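PDB 5GZS: GGDEF family protein, which forms the periplasmic portion of the diguanylate cyclase CdgH, binds arginine, and probably couples ligand sensing to cyclic di-GMP synthesis. Local coordinates for residues F344-L349 with F408-D412; L144-L148 with Y202-R207; R246-V252 with I442-Y446; L89-R93 with Y111-Q115; E217-N221 with T425-L429. One frame throughout, in Å; residues are numbered along the deposited sequence.

Overall arrangement
Contacts 4 and 2 come first along the chain and belong to the amino-terminal solute-binding module, which holds the arginine; their centres lie 24 Å apart. Contacts 5, 3 and 1 open next, in that order; 3 and 1 lie in the second module, 5 ties the end of helix 189-218 to it, and contact 1 is nested inside the loops closed by both others. Contacts 3 and 5 cross in sequence, 24 Å apart between centres, and use the successive helices 439-445 and 421-435. Helix 189-218 joins the two modules: contact 2 packs on its middle and contact 5 on its end, with centres about 20 Å apart. Contacts 1 and 2, whose centres are about 39 Å apart, fall on opposite sides of the chain's centre, consistent with an elongated tandem of two periplasmic-binding-protein modules.

Contact 1 of 5, residues F344-L349 with F408-D412; sequences FFEELL and FYQYD
Three aromatic rings gather where a helix start meets the end of a strand, and Phe344 and Phe345 both meet Tyr411 obliquely: the Phe344 and Tyr411 ring centroids are 4.4 Å apart with planes at 43°, those of Phe345 and Tyr411 5.7 Å apart at 87°. Segment 344-349 is helical, with Leu348 N bonded to Phe344 O (3.0 Å) and Leu349 N to Phe345 O (3.0 Å). Opposite it, 409-412 is extended, following Phe408 at phi/psi -90/-4, and is weakly strand-bonded about 409-410; the closest CA atoms are those of Leu348 and Tyr409, 9.0 Å apart, so side chains bridge the gap. Phe344 (chi1 t) brings CE2 to 3.4 Å from Tyr411 CG, over one face of the tyrosine ring, while Phe345 (m) sets CE1 3.6 Å from Tyr411 CE1. Tyr411 itself takes the p rotamer. This is helix-on-sheet packing in the second solute-binding module: helix 344-352 follows strand 337-340 and lies against a mixed sheet with strand 399-410 at one edge, with Val380 of strand 378-382 touching Phe345, Leu349 and Phe408. Further along the helix, Leu348 (t, p) makes a CH-pi contact, its CD1 standing 4.0 Å from the Tyr409 ring centroid and 10° off the normal. Its CD2 lies 4.0 Å from Phe408 CE2, an atom that Leu349 CD2 approaches to 4.2 Å.

Contact 2 of 5, residues L144-L148 with Y202-R207; sequences LKPML and YQLDIR
Two helical segments run side by side, their directions only 3° apart and their axes 10.2 Å from each other at closest approach, with Lys145 and Ile206 nearest in register (CA-CA 6.5 Å). Leu144 (chi1 t, chi2 p) points toward the partner, placing CD2 3.6 Å from Gln203 CB and CG 4.0 Å from Ile206 CG2. Lys145 follows with chi1 and chi2 both t; its CB meets Ile206 CD1 at 3.5 Å, and its NZ reaches on to donate to Tyr202 OH at 2.6 Å. One turn after Leu144, Leu148 meets the same methyl, its CD2 lying 3.6 Å from Ile206 CG2 and 3.8 Å from Arg207 CG. Ile206 (m, t) thus fills the middle of this parallel packing of helix 144-149 on the long helix 189-218, in the arginine-binding module. Arg207 NH1 donates to Gln203 OE1 (2.8 Å), which also bonds Tyr80. Because Tyr202 OH is hydrogen-bonded to Asp13 as well, the lysine-tyrosine link extends into a polar network flanking an aliphatic core.

Contact 3 of 5, residues R246-V252 with I442-Y446; sequences RGISADV and IIHTY
A hydrogen bond runs from Tyr446 OH to Asp251 OD2, 3.0 Å, joining the chain's last residue to the first turn of helix 248-259. Tyr446 has chi1 m, and its ring lies across the helix start: Gly247 CA stands 3.6 Å from the ring centroid, 24° off the normal, a CH-pi contact. Gly247 is the N-cap, its O accepting from Asp251 N at 3.1 Å, and an ideal CB there would sit a tight 3.5 Å from Tyr446 CD1. The apolar contacts centre on Ile248 (m, t), with CD1 4.0 Å from Ile443 CG1 and CG1 3.9 Å from Tyr446 CD2. Beside it, Ile442 CG2 meets Asp251 CB at 3.7 Å, and Ile442 CD1 meets Val252 CG2 at 4.4 Å. In register, Ile248 and Ile443 have CA atoms 5.9 Å apart, and those of Gly247 and Tyr446 are 6.6 Å apart. The terminal helix 439-445 therefore packs on the start of helix 248-259 in the second module, near Tyr308 and Tyr309 of the loop after strand 303-304.

Contact 4 of 5, residues L89-R93 with Y111-Q115; sequences LPELR and YPYIQ
Leu89, Tyr111 and Ile114 form the apolar centre where two loop segments meet. Leu89 (m, t) sets CB 3.3 Å from Tyr111 CE2, with Leu89 C over one face of the ring (Tyr111 chi1 m), and its carbonyl O lies 3.6 Å from Ile114 CD1. Pro90 extends this packing, with CB 3.7 Å from Tyr111 CE1, while Leu92 CB reaches Ile114 CG2 at 4.3 Å. Tyr111 leaves the preceding helix and opens a type I beta turn to Ile114, which turns the chain toward Arg93; the CA atoms of Arg93 and Ile114 are just 4.3 Å apart. Outward, Tyr113 (t) brings OH to 3.7 Å from Arg93 CG. At the polar edge Gln115 N donates to Arg93 O at 2.8 Å with an angle of 166°, and Ile114 CA adds a CA-H...O contact to the same oxygen at 3.5 Å. A further backbone bond joins Gln115 to Val95, so the contact marks where strands 94-98 and 115-119 start to pair, linked by helix 103-110 in a beta-alpha-beta connection of the arginine-binding module.

Contact 5 of 5, residues E217-N221 with T425-L429; sequences ESGLN and TLAPL
An ST turn ends the long helix 189-218 that joins the two solute-binding modules, and the residues after it pack on helix 421-435 of the second module. Ser218, with chi1 near 82° (p), places OG to accept from Leu220 N, two residues on, at 3.2 Å (N-H...O angle 145°); the same OG is hydrogen-bonded to the carbonyl of Val215 in the preceding helical turn. Gly219 leaves the helix with positive phi (76°), after which Leu220 is extended (phi/psi -84/155) and points toward the partner. Segment 425-429 is helical throughout, kinked at Pro428, whose N makes no bond to the turn before. The CA atoms nearest in register are those of Ser218 and Thr425, 7.2 Å apart. The interface, a modest 154 Å², is built mainly around Leu220, whose chi1 75° and chi2 84° (p, p) put CD2 among three side chains. Leu426 (m, t) brings its CD2 to 3.8 Å from Leu220 CD2, and Leu429 (m, t) its CD1 to 4.0 Å from that atom; Leu262 also lies against Leu220 and Leu426. Thr425 (m) turns its methyl to this side, CG2 lying 4.0 Å from Leu220 CD2 and 3.7 Å from Ser218 CB.

Contact 1 of 5, residues F344-L349 with F408-D412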
# COMPACT_ATOMS: atom_id res chain seq x y z
N PHE A 344 -15.76 2.08 18.16
CA PHE A 344 -15.40 1.39 16.94
C PHE A 344 -14.37 0.26 17.13
O PHE A 344 -14.45 -0.76 16.44
CB PHE A 344 -14.85 2.38 15.92
CG PHE A 344 -14.02 1.72 14.85
CD1 PHE A 344 -14.61 0.88 13.90
CD2 PHE A 344 -12.65 1.94 14.78
CE1 PHE A 344 -13.85 0.27 12.91
CE2 PHE A 344 -11.88 1.34 13.79
CZ PHE A 344 -12.48 0.50 12.85
N PHE A 345 -13.41 0.42 18.04
CA PHE A 345 -12.37 -0.62 18.17
C PHE A 345 -13.00 -1.87 18.77
O PHE A 345 -12.55 -2.98 18.51
CB PHE A 345 -11.16 -0.14 18.99
CG PHE A 345 -10.33 0.91 18.30
CD1 PHE A 345 -10.14 0.88 16.92
CD2 PHE A 345 -9.75 1.95 19.02
CE1 PHE A 345 -9.38 1.86 16.28
CE2 PHE A 345 -8.99 2.94 18.38
CZ PHE A 345 -8.81 2.89 17.01
N GLU A 346 -14.05 -1.70 19.57
CA GLU A 346 -14.68 -2.88 20.17
C GLU A 346 -15.30 -3.72 19.06
O GLU A 346 -15.15 -4.94 19.01
CB GLU A 346 -15.71 -2.49 21.20
CG GLU A 346 -16.40 -3.67 21.89
CD GLU A 346 -17.46 -3.20 22.89
OE1 GLU A 346 -18.01 -2.08 22.68
OE2 GLU A 346 -17.71 -3.91 23.89
N GLU A 347 -15.96 -3.04 18.15
CA GLU A 347 -16.55 -3.71 17.02
C GLU A 347 -15.44 -4.39 16.22
O GLU A 347 -15.56 -5.57 15.89
CB GLU A 347 -17.32 -2.71 16.19
CG GLU A 347 -17.68 -3.09 14.78
CD GLU A 347 -18.50 -1.98 14.13
OE1 GLU A 347 -18.40 -1.79 12.90
OE2 GLU A 347 -19.23 -1.28 14.87
N LEU A 348 -14.36 -3.67 15.96
CA LEU A 348 -13.28 -4.20 15.13
C LEU A 348 -12.77 -5.52 15.68
O LEU A 348 -12.61 -6.50 14.94
CB LEU A 348 -12.13 -3.19 15.04
CG LEU A 348 -10.88 -3.66 14.28
CD1 LEU A 348 -11.24 -4.31 12.94
CD2 LEU A 348 -9.93 -2.46 14.04
N LEU A 349 -12.53 -5.56 16.98
CA LEU A 349 -11.95 -6.74 17.57
C LEU A 349 -12.97 -7.85 17.56
O LEU A 349 -12.61 -9.02 17.38
CB LEU A 349 -11.44 -6.46 18.98
CG LEU A 349 -10.17 -5.61 18.98
CD1 LEU A 349 -9.45 -5.81 20.29
CD2 LEU A 349 -9.27 -5.98 17.83
N PHE A 408 -2.25 -3.06 12.84
CA PHE A 408 -2.95 -4.29 12.56
C PHE A 408 -4.21 -4.04 11.76
O PHE A 408 -4.89 -4.99 11.38
CB PHE A 408 -3.29 -5.02 13.86
CG PHE A 408 -4.27 -4.28 14.72
CD1 PHE A 408 -3.84 -3.27 15.58
CD2 PHE A 408 -5.61 -4.59 14.68
CE1 PHE A 408 -4.73 -2.60 16.38
CE2 PHE A 408 -6.52 -3.93 15.48
CZ PHE A 408 -6.08 -2.92 16.34
N TYR A 409 -4.53 -2.77 11.52
CA TYR A 409 -5.70 -2.40 10.69
C TYR A 409 -5.73 -0.94 10.23
O TYR A 409 -5.39 -0.02 10.98
CB TYR A 409 -7.00 -2.69 11.44
CG TYR A 409 -8.21 -2.81 10.54
CD1 TYR A 409 -8.56 -4.02 9.98
CD2 TYR A 409 -9.01 -1.69 10.27
CE1 TYR A 409 -9.67 -4.14 9.16
CE2 TYR A 409 -10.13 -1.79 9.44
CZ TYR A 409 -10.46 -3.03 8.89
OH TYR A 409 -11.55 -3.17 8.06
N GLN A 410 -6.13 -0.73 8.98
CA GLN A 410 -6.37 0.60 8.47
C GLN A 410 -7.87 0.82 8.19
O GLN A 410 -8.47 0.11 7.37
CB GLN A 410 -5.55 0.85 7.20
CG GLN A 410 -5.73 2.27 6.66
CD GLN A 410 -4.79 2.58 5.52
OE1 GLN A 410 -3.57 2.68 5.69
NE2 GLN A 410 -5.36 2.73 4.32
N TYR A 411 -8.48 1.80 8.86
CA TYR A 411 -9.90 2.08 8.66
C TYR A 411 -10.15 3.48 8.09
O TYR A 411 -9.22 4.18 7.67
CB TYR A 411 -10.68 1.87 9.97
CG TYR A 411 -10.30 2.75 11.14
CD1 TYR A 411 -9.18 2.47 11.91
CD2 TYR A 411 -11.08 3.85 11.51
CE1 TYR A 411 -8.83 3.27 13.00
CE2 TYR A 411 -10.73 4.65 12.59
CZ TYR A 411 -9.61 4.35 13.33
OH TYR A 411 -9.25 5.13 14.40
N ASP A 412 -11.42 3.88 8.05
CA ASP A 412 -11.80 5.09 7.33
C ASP A 412 -12.42 6.18 8.17
O ASP A 412 -13.23 5.93 9.06
CB ASP A 412 -12.77 4.72 6.21
CG ASP A 412 -12.10 3.89 5.12
OD1 ASP A 412 -11.06 4.34 4.60
OD2 ASP A 412 -12.61 2.79 4.81

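Contact 2 of 5, residues L144-L148 with Y202-R207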
# COMPACT_ATOMS: atom_id res chain seq x y z
N LEU A 144 -9.88 19.74 -20.48
CA LEU A 144 -10.61 20.03 -19.25
C LEU A 144 -11.84 20.91 -19.47
O LEU A 144 -12.97 20.51 -19.13
CB LEU A 144 -9.68 20.70 -18.23
CG LEU A 144 -10.32 20.80 -16.84
CD1 LEU A 144 -10.70 19.41 -16.36
CD2 LEU A 144 -9.38 21.46 -15.85
N LYS A 145 -11.63 22.11 -20.01
CA LYS A 145 -12.72 23.06 -20.19
C LYS A 145 -13.81 22.48 -21.13
O LYS A 145 -14.98 22.43 -20.74
CB LYS A 145 -12.17 24.41 -20.68
CG LYS A 145 -13.20 25.52 -20.86
CD LYS A 145 -12.53 26.82 -21.32
CE LYS A 145 -12.35 27.73 -20.13
NZ LYS A 145 -11.28 28.77 -20.25
N PRO A 146 -13.45 21.99 -22.33
CA PRO A 146 -14.56 21.46 -23.15
C PRO A 146 -15.21 20.23 -22.53
O PRO A 146 -16.43 20.06 -22.66
CB PRO A 146 -13.89 21.10 -24.48
CG PRO A 146 -12.42 20.97 -24.15
CD PRO A 146 -12.16 21.94 -23.05
N MSE A 147 -14.44 19.38 -21.86
CA MSE A 147 -15.00 18.16 -21.28
C MSE A 147 -15.96 18.46 -20.13
O MSE A 147 -17.05 17.91 -20.08
CB MSE A 147 -13.88 17.23 -20.81
CG MSE A 147 -14.19 15.76 -20.88
SE MSE A 147 -14.55 15.14 -22.68
CE MSE A 147 -13.00 14.00 -23.00
N LEU A 148 -15.58 19.33 -19.20
CA LEU A 148 -16.46 19.64 -18.07
C LEU A 148 -17.71 20.39 -18.51
O LEU A 148 -18.71 20.39 -17.79
CB LEU A 148 -15.72 20.45 -17.00
CG LEU A 148 -15.10 19.65 -15.87
CD1 LEU A 148 -14.07 18.69 -16.42
CD2 LEU A 148 -14.46 20.57 -14.88
N TYR A 202 -5.94 28.32 -13.03
CA TYR A 202 -6.77 28.24 -14.21
C TYR A 202 -7.61 27.00 -14.13
O TYR A 202 -8.81 27.09 -14.29
CB TYR A 202 -5.94 28.26 -15.47
CG TYR A 202 -6.74 28.13 -16.75
CD1 TYR A 202 -7.10 26.89 -17.26
CD2 TYR A 202 -7.11 29.26 -17.47
CE1 TYR A 202 -7.82 26.77 -18.43
CE2 TYR A 202 -7.84 29.15 -18.66
CZ TYR A 202 -8.18 27.91 -19.13
OH TYR A 202 -8.88 27.80 -20.29
N GLN A 203 -7.01 25.84 -13.87
CA GLN A 203 -7.79 24.59 -13.90
C GLN A 203 -8.63 24.40 -12.63
O GLN A 203 -9.71 23.82 -12.68
CB GLN A 203 -6.89 23.38 -14.17
CG GLN A 203 -5.75 23.08 -13.20
CD GLN A 203 -6.20 22.32 -11.95
OE1 GLN A 203 -6.78 21.23 -12.03
NE2 GLN A 203 -5.95 22.91 -10.80
N LEU A 204 -8.16 24.89 -11.49
CA LEU A 204 -8.96 24.74 -10.28
C LEU A 204 -10.26 25.54 -10.44
O LEU A 204 -11.32 25.10 -9.97
CB LEU A 204 -8.20 25.19 -9.03
CG LEU A 204 -8.89 24.75 -7.74
CD1 LEU A 204 -9.27 23.28 -7.88
CD2 LEU A 204 -8.03 24.96 -6.50
N ASP A 205 -10.18 26.68 -11.11
CA ASP A 205 -11.36 27.51 -11.36
C ASP A 205 -12.42 26.82 -12.23
O ASP A 205 -13.62 26.87 -11.92
CB ASP A 205 -10.95 28.82 -11.99
CG ASP A 205 -10.48 29.84 -10.98
OD1 ASP A 205 -10.41 29.51 -9.78
OD2 ASP A 205 -10.17 30.97 -11.39
N ILE A 206 -11.99 26.18 -13.31
CA ILE A 206 -12.89 25.39 -14.15
C ILE A 206 -13.56 24.29 -13.36
O ILE A 206 -14.77 24.05 -13.51
CB ILE A 206 -12.15 24.73 -15.34
CG1 ILE A 206 -11.73 25.77 -16.36
CG2 ILE A 206 -13.01 23.61 -16.01
CD1 ILE A 206 -10.95 25.16 -17.50
N ARG A 207 -12.77 23.60 -12.54
CA ARG A 207 -13.34 22.53 -11.71
C ARG A 207 -14.26 23.05 -10.60
O ARG A 207 -15.28 22.45 -10.34
CB ARG A 207 -12.22 21.67 -11.14
CG ARG A 207 -11.66 20.80 -12.25
CD ARG A 207 -10.25 20.35 -11.92
NE ARG A 207 -10.26 19.30 -10.92
CZ ARG A 207 -9.31 19.14 -10.02
NH1 ARG A 207 -8.26 19.94 -10.01
NH2 ARG A 207 -9.40 18.15 -9.15

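Contact 3 of 5, residues R246-V252 with I442-Y446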
# COMPACT_ATOMS: atom_id res chain seq x y z
N ARG A 246 -8.69 22.51 16.49
CA ARG A 246 -9.07 22.90 15.13
C ARG A 246 -8.06 22.39 14.07
O ARG A 246 -7.24 23.16 13.56
CB ARG A 246 -9.23 24.43 15.05
CG ARG A 246 -10.27 25.00 16.04
CD ARG A 246 -10.76 26.33 15.55
NE ARG A 246 -9.66 27.10 14.98
CZ ARG A 246 -9.79 28.24 14.31
NH1 ARG A 246 -10.99 28.77 14.11
NH2 ARG A 246 -8.72 28.86 13.83
N GLY A 247 -8.12 21.09 13.75
CA GLY A 247 -7.10 20.46 12.91
C GLY A 247 -7.55 19.79 11.62
O GLY A 247 -8.17 20.43 10.77
N ILE A 248 -7.21 18.51 11.45
CA ILE A 248 -7.44 17.84 10.17
C ILE A 248 -8.89 17.92 9.75
O ILE A 248 -9.20 18.42 8.67
CB ILE A 248 -7.04 16.35 10.21
CG1 ILE A 248 -5.52 16.19 10.16
CG2 ILE A 248 -7.64 15.59 9.02
CD1 ILE A 248 -5.06 14.75 10.02
N SER A 249 -9.78 17.42 10.60
CA SER A 249 -11.19 17.36 10.24
C SER A 249 -11.77 18.74 9.99
O SER A 249 -12.61 18.91 9.12
CB SER A 249 -11.99 16.62 11.31
OG SER A 249 -11.67 15.24 11.32
N ALA A 250 -11.34 19.75 10.74
CA ALA A 250 -11.97 21.06 10.62
C ALA A 250 -11.61 21.71 9.30
O ALA A 250 -12.47 22.29 8.63
CB ALA A 250 -11.59 21.95 11.76
N ASP A 251 -10.34 21.59 8.92
CA ASP A 251 -9.85 22.10 7.65
C ASP A 251 -10.57 21.41 6.49
O ASP A 251 -11.00 22.07 5.56
CB ASP A 251 -8.33 21.90 7.53
CG ASP A 251 -7.52 22.92 8.34
OD1 ASP A 251 -8.11 23.63 9.19
OD2 ASP A 251 -6.28 22.99 8.16
N VAL A 252 -10.71 20.09 6.54
CA VAL A 252 -11.33 19.41 5.43
C VAL A 252 -12.78 19.84 5.29
O VAL A 252 -13.27 20.08 4.17
CB VAL A 252 -11.28 17.89 5.57
CG1 VAL A 252 -11.97 17.25 4.39
CG2 VAL A 252 -9.83 17.43 5.72
N ILE A 442 -2.94 19.08 4.32
CA ILE A 442 -3.60 19.35 5.58
C ILE A 442 -3.13 18.35 6.60
O ILE A 442 -2.83 18.68 7.77
CB ILE A 442 -5.12 19.26 5.41
CG1 ILE A 442 -5.65 20.43 4.61
CG2 ILE A 442 -5.83 19.26 6.74
CD1 ILE A 442 -6.94 20.13 3.90
N ILE A 443 -3.05 17.11 6.16
CA ILE A 443 -2.70 16.07 7.07
C ILE A 443 -1.31 16.36 7.54
O ILE A 443 -1.03 16.22 8.71
CB ILE A 443 -2.77 14.69 6.43
CG1 ILE A 443 -4.20 14.35 6.12
CG2 ILE A 443 -2.21 13.65 7.38
CD1 ILE A 443 -4.34 13.02 5.46
N HIS A 444 -0.42 16.68 6.63
CA HIS A 444 0.92 16.90 7.04
C HIS A 444 0.88 17.90 8.14
O HIS A 444 1.30 17.61 9.24
CB HIS A 444 1.79 17.44 5.93
CG HIS A 444 3.16 17.77 6.40
ND1 HIS A 444 3.69 17.23 7.55
CD2 HIS A 444 4.10 18.60 5.90
CE1 HIS A 444 4.91 17.71 7.74
NE2 HIS A 444 5.18 18.54 6.75
N THR A 445 0.36 19.08 7.82
CA THR A 445 0.31 20.23 8.71
C THR A 445 0.09 19.85 10.13
O THR A 445 0.50 20.55 11.02
CB THR A 445 -0.79 21.21 8.28
OG1 THR A 445 -0.51 21.68 6.97
CG2 THR A 445 -0.84 22.38 9.20
N TYR A 446 -0.53 18.70 10.34
CA TYR A 446 -0.94 18.31 11.66
C TYR A 446 -0.26 17.03 12.14
O TYR A 446 0.51 16.39 11.43
CB TYR A 446 -2.46 18.14 11.68
CG TYR A 446 -3.21 19.42 11.48
CD1 TYR A 446 -3.30 20.34 12.48
CD2 TYR A 446 -3.84 19.72 10.29
CE1 TYR A 446 -3.99 21.51 12.31
CE2 TYR A 446 -4.53 20.89 10.11
CZ TYR A 446 -4.59 21.78 11.14
OH TYR A 446 -5.26 22.96 11.03

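Contact 4 of 5, residues L89-R93 with Y111-Q115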
# COMPACT_ATOMS: atom_id res chain seq x y z
N LEU A 89 -9.23 5.35 -11.59
CA LEU A 89 -8.57 4.33 -12.40
C LEU A 89 -8.91 2.91 -11.94
O LEU A 89 -9.41 2.12 -12.73
CB LEU A 89 -7.06 4.53 -12.36
CG LEU A 89 -6.59 5.83 -12.98
CD1 LEU A 89 -5.17 6.11 -12.59
CD2 LEU A 89 -6.70 5.69 -14.48
N PRO A 90 -8.68 2.58 -10.66
CA PRO A 90 -8.95 1.17 -10.36
C PRO A 90 -10.43 0.80 -10.38
O PRO A 90 -10.80 -0.19 -9.77
CB PRO A 90 -8.38 1.01 -8.95
CG PRO A 90 -8.55 2.36 -8.33
CD PRO A 90 -8.31 3.34 -9.45
N GLU A 91 -11.26 1.58 -11.07
CA GLU A 91 -12.69 1.27 -11.19
C GLU A 91 -13.10 1.05 -12.64
O GLU A 91 -14.28 1.00 -12.95
CB GLU A 91 -13.55 2.39 -10.62
CG GLU A 91 -13.43 2.65 -9.14
CD GLU A 91 -14.29 3.85 -8.72
OE1 GLU A 91 -13.73 4.93 -8.44
OE2 GLU A 91 -15.54 3.70 -8.69
N LEU A 92 -12.13 0.94 -13.54
CA LEU A 92 -12.49 0.89 -14.96
C LEU A 92 -11.98 -0.38 -15.60
O LEU A 92 -10.95 -0.93 -15.20
CB LEU A 92 -11.92 2.10 -15.70
CG LEU A 92 -11.81 3.39 -14.88
CD1 LEU A 92 -11.09 4.46 -15.69
CD2 LEU A 92 -13.18 3.88 -14.40
N ARG A 93 -12.71 -0.86 -16.61
CA ARG A 93 -12.26 -2.01 -17.39
C ARG A 93 -11.96 -1.54 -18.81
O ARG A 93 -11.15 -2.16 -19.51
CB ARG A 93 -13.31 -3.11 -17.35
CG ARG A 93 -13.86 -3.38 -15.95
CD ARG A 93 -15.34 -3.71 -16.05
NE ARG A 93 -16.07 -2.60 -16.66
CZ ARG A 93 -16.93 -2.74 -17.67
NH1 ARG A 93 -17.16 -3.95 -18.18
NH2 ARG A 93 -17.55 -1.67 -18.17
N TYR A 111 -1.91 -0.22 -14.56
CA TYR A 111 -3.20 -0.91 -14.51
C TYR A 111 -3.44 -1.82 -15.71
O TYR A 111 -4.40 -1.61 -16.45
CB TYR A 111 -4.35 0.09 -14.44
CG TYR A 111 -4.48 0.83 -13.13
CD1 TYR A 111 -5.03 0.21 -12.01
CD2 TYR A 111 -4.09 2.17 -13.02
CE1 TYR A 111 -5.17 0.91 -10.80
CE2 TYR A 111 -4.23 2.86 -11.82
CZ TYR A 111 -4.77 2.23 -10.73
OH TYR A 111 -4.90 2.93 -9.55
N PRO A 112 -2.60 -2.84 -15.89
CA PRO A 112 -2.58 -3.59 -17.16
C PRO A 112 -3.90 -4.26 -17.55
O PRO A 112 -4.06 -4.61 -18.72
CB PRO A 112 -1.49 -4.65 -16.93
CG PRO A 112 -1.32 -4.73 -15.46
CD PRO A 112 -1.63 -3.36 -14.92
N TYR A 113 -4.82 -4.42 -16.59
CA TYR A 113 -6.05 -5.20 -16.81
C TYR A 113 -7.08 -4.40 -17.59
O TYR A 113 -7.77 -4.94 -18.47
CB TYR A 113 -6.66 -5.68 -15.49
CG TYR A 113 -8.17 -5.93 -15.54
CD1 TYR A 113 -8.68 -7.10 -16.12
CD2 TYR A 113 -9.08 -5.03 -14.99
CE1 TYR A 113 -10.05 -7.34 -16.17
CE2 TYR A 113 -10.46 -5.27 -15.03
CZ TYR A 113 -10.93 -6.43 -15.62
OH TYR A 113 -12.28 -6.68 -15.67
N ILE A 114 -7.22 -3.13 -17.24
CA ILE A 114 -8.02 -2.24 -18.06
C ILE A 114 -7.60 -2.38 -19.52
O ILE A 114 -6.42 -2.52 -19.81
CB ILE A 114 -7.85 -0.76 -17.67
CG1 ILE A 114 -7.63 -0.58 -16.16
CG2 ILE A 114 -9.04 0.02 -18.16
CD1 ILE A 114 -7.74 0.87 -15.70
N GLN A 115 -8.54 -2.32 -20.45
CA GLN A 115 -8.01 -2.25 -21.79
C GLN A 115 -8.32 -0.90 -22.38
O GLN A 115 -9.39 -0.32 -22.20
CB GLN A 115 -8.53 -3.35 -22.71
CG GLN A 115 -7.96 -4.71 -22.21
CD GLN A 115 -8.43 -5.94 -22.97
OE1 GLN A 115 -9.50 -5.95 -23.58
NE2 GLN A 115 -7.57 -6.96 -23.02

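Contact 5 of 5, residues E217-N221 with T425-L429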
# COMPACT_ATOMS: atom_id res chain seq x y z
N GLU A 217 -27.68 23.34 -9.44
CA GLU A 217 -28.58 22.31 -9.98
C GLU A 217 -29.22 21.44 -8.90
O GLU A 217 -30.25 20.83 -9.13
CB GLU A 217 -27.87 21.40 -10.98
CG GLU A 217 -27.60 22.05 -12.31
CD GLU A 217 -26.80 21.16 -13.24
OE1 GLU A 217 -26.61 19.97 -12.92
OE2 GLU A 217 -26.37 21.66 -14.30
N SER A 218 -28.61 21.38 -7.72
CA SER A 218 -29.15 20.52 -6.67
C SER A 218 -30.35 21.21 -6.07
O SER A 218 -31.25 20.58 -5.51
CB SER A 218 -28.11 20.23 -5.59
OG SER A 218 -28.04 21.30 -4.66
N GLY A 219 -30.35 22.53 -6.15
CA GLY A 219 -31.51 23.27 -5.70
C GLY A 219 -31.57 23.35 -4.20
O GLY A 219 -32.64 23.52 -3.63
N LEU A 220 -30.43 23.19 -3.55
CA LEU A 220 -30.41 23.32 -2.11
C LEU A 220 -30.29 24.81 -1.78
O LEU A 220 -29.77 25.58 -2.57
CB LEU A 220 -29.28 22.49 -1.48
CG LEU A 220 -27.84 22.99 -1.59
CD1 LEU A 220 -27.55 24.00 -0.50
CD2 LEU A 220 -26.86 21.83 -1.53
N ASN A 221 -30.76 25.18 -0.60
CA ASN A 221 -30.78 26.56 -0.18
C ASN A 221 -29.44 27.02 0.38
O ASN A 221 -29.21 26.91 1.58
CB ASN A 221 -31.90 26.74 0.86
CG ASN A 221 -32.00 28.15 1.38
OD1 ASN A 221 -31.27 29.04 0.98
ND2 ASN A 221 -32.94 28.36 2.29
N THR A 425 -28.28 15.13 -0.20
CA THR A 425 -27.76 15.91 -1.31
C THR A 425 -26.38 16.40 -0.94
O THR A 425 -25.48 16.46 -1.79
CB THR A 425 -28.69 17.11 -1.67
OG1 THR A 425 -29.86 16.62 -2.34
CG2 THR A 425 -27.99 18.09 -2.58
N LEU A 426 -26.18 16.74 0.33
CA LEU A 426 -24.90 17.29 0.73
C LEU A 426 -23.78 16.27 0.55
O LEU A 426 -22.76 16.58 -0.04
CB LEU A 426 -24.94 17.78 2.18
CG LEU A 426 -25.67 19.12 2.33
CD1 LEU A 426 -25.72 19.56 3.81
CD2 LEU A 426 -25.08 20.21 1.40
N ALA A 427 -23.98 15.05 1.06
CA ALA A 427 -22.90 14.06 1.16
C ALA A 427 -22.15 13.79 -0.17
O ALA A 427 -20.93 13.83 -0.17
CB ALA A 427 -23.45 12.74 1.76
N PRO A 428 -22.87 13.52 -1.29
CA PRO A 428 -22.14 13.34 -2.56
C PRO A 428 -21.40 14.57 -3.01
O PRO A 428 -20.31 14.45 -3.56
CB PRO A 428 -23.24 13.01 -3.58
CG PRO A 428 -24.34 12.48 -2.76
CD PRO A 428 -24.30 13.23 -1.45
N LEU A 429 -21.99 15.74 -2.78
CA LEU A 429 -21.34 17.00 -3.09
C LEU A 429 -20.07 17.15 -2.27
O LEU A 429 -19.02 17.54 -2.81
CB LEU A 429 -22.28 18.18 -2.84
CG LEU A 429 -23.45 18.18 -3.82
CD1 LEU A 429 -24.57 19.12 -3.38
CD2 LEU A 429 -22.91 18.53 -5.22